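Local structure of inorganic pyrophosphatase (Helicobacter pylori, 2BQY) at the interface of chains A and B. The protein catalyses the magnesium-dependent hydrolysis of inorganic pyrophosphate to two phosphate ions and works as a homohexamer. Coordinates in Å, arbitrary orientation; residue numbers count along the deposited sequence, not the author numbering. Chains: chain A/B, Inorganic pyrophosphatase.

The interface of chains A and B. Residues chain A 40-42; chain B 78, 83-84, 111-112.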
# COMPACT_ATOMS: atom_id res chain seq x y z
N VAL A 40 -18.20 8.90 7.39
CA VAL A 40 -17.84 8.74 6.00
C VAL A 40 -18.74 9.66 5.19
O VAL A 40 -19.86 9.32 4.89
CB VAL A 40 -18.05 7.29 5.53
CG1 VAL A 40 -17.67 7.17 4.05
CG2 VAL A 40 -17.21 6.34 6.37
N ASP A 41 -18.24 10.84 4.85
CA ASP A 41 -19.02 11.82 4.10
C ASP A 41 -19.20 11.43 2.64
O ASP A 41 -20.30 11.56 2.10
CB ASP A 41 -18.37 13.19 4.21
CG ASP A 41 -19.35 14.32 3.98
OD1 ASP A 41 -20.39 14.37 4.68
OD2 ASP A 41 -19.11 15.15 3.08
N ARG A 42 -18.13 10.97 1.99
CA ARG A 42 -18.23 10.53 0.60
C ARG A 42 -16.95 9.98 0.00
O ARG A 42 -15.88 10.18 0.54
CB ARG A 42 -18.71 11.67 -0.29
CG ARG A 42 -17.62 12.63 -0.68
CD ARG A 42 -18.14 13.71 -1.63
NE ARG A 42 -19.42 14.26 -1.18
CZ ARG A 42 -20.60 13.72 -1.48
NH1 ARG A 42 -21.74 14.25 -1.03
NH2 ARG A 42 -20.63 12.65 -2.28
N PHE B 78 -13.09 1.26 4.00
CA PHE B 78 -13.32 2.29 5.00
C PHE B 78 -12.49 2.00 6.24
O PHE B 78 -12.30 0.84 6.61
CB PHE B 78 -14.82 2.34 5.36
CG PHE B 78 -15.72 2.68 4.19
CD1 PHE B 78 -15.55 3.86 3.48
CD2 PHE B 78 -16.73 1.81 3.79
CE1 PHE B 78 -16.36 4.16 2.40
CE2 PHE B 78 -17.54 2.12 2.70
CZ PHE B 78 -17.34 3.29 2.02
N VAL B 83 -17.85 5.50 10.64
CA VAL B 83 -19.26 5.17 10.49
C VAL B 83 -19.70 5.52 9.10
O VAL B 83 -19.32 6.55 8.57
CB VAL B 83 -20.14 5.93 11.52
CG1 VAL B 83 -21.57 5.38 11.50
CG2 VAL B 83 -19.54 5.81 12.92
N VAL B 84 -20.53 4.67 8.51
CA VAL B 84 -21.02 4.91 7.15
C VAL B 84 -22.51 4.67 7.00
O VAL B 84 -23.02 3.61 7.39
CB VAL B 84 -20.27 4.01 6.12
CG1 VAL B 84 -20.47 2.54 6.48
CG2 VAL B 84 -20.78 4.28 4.71
N LYS B 111 -25.55 9.34 -1.77
CA LYS B 111 -24.99 10.68 -1.54
C LYS B 111 -23.55 10.54 -1.02
O LYS B 111 -22.80 11.53 -0.93
CB LYS B 111 -25.83 11.50 -0.55
CG LYS B 111 -25.41 11.38 0.90
CD LYS B 111 -26.11 12.42 1.77
CE LYS B 111 -25.67 13.84 1.37
NZ LYS B 111 -26.07 14.85 2.43
N ILE B 112 -23.17 9.31 -0.66
CA ILE B 112 -21.83 9.01 -0.17
C ILE B 112 -20.97 8.40 -1.29
O ILE B 112 -19.91 8.92 -1.62
CB ILE B 112 -21.87 8.02 1.01
CG1 ILE B 112 -22.49 8.70 2.23
CG2 ILE B 112 -20.48 7.53 1.34
CD1 ILE B 112 -22.53 7.83 3.47
O HOH W 1 -21.68 8.09 7.08
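A:Val40, in strand 37-43, pushes its isopropyl group between B:Phe78, B:Val84 and B:Ile112 while its backbone is tied to B:Val83, and this is the tightly packed part of the contact. With CG1 anti to the backbone N (chi1 179°), that methyl is lodged between methyl CG2 of B:Ile112 and the ring of B:Phe78, and the valine side chain crosses each of these side chains at about a right angle. CG1 of A:Val40 lies 3.7 Å from ring carbon CE1 of B:Phe78. The branch methyl CG2 of B:Ile112 is 3.9 Å from the same CG1 of A:Val40. The other methyl, CG2, lies beside the backbone N and rests against CB of B:Val84. The amide N of A:Val40 gives a hydrogen bond of 2.9 Å to the carbonyl O of B:Val83, in strand 82-96. A water joins that O to the carbonyl O of A:Val40, a longer link that may be weaker. B:Ile112 extends the apolar layer: its CG2 also touches CA of A:Arg42 at 3.8 Å, and its terminal methyl CD1 lies by the carbonyl O of A:Val40.

Towards A:Arg42 and B:Lys111 the contact is looser and more polar. The A:Arg42 chain bends at chi3 (45°), carrying the guanidinium to the carbonyl O of B:Lys111. NH2 of A:Arg42 donates to this O of B:Lys111 at 2.8 Å, while NH1, though near, has its N-H pointing elsewhere. The bond is poorly directed: the angle at H is 119°, the donor stands above the carbonyl plane, and O lies well off the guanidinium plane. The patch forms part of a subunit interface in the hexamer, joining the strand that carries A:Arg42, a predicted substrate-binding residue, to the neighbouring chain; it may thereby steady that region of the active site.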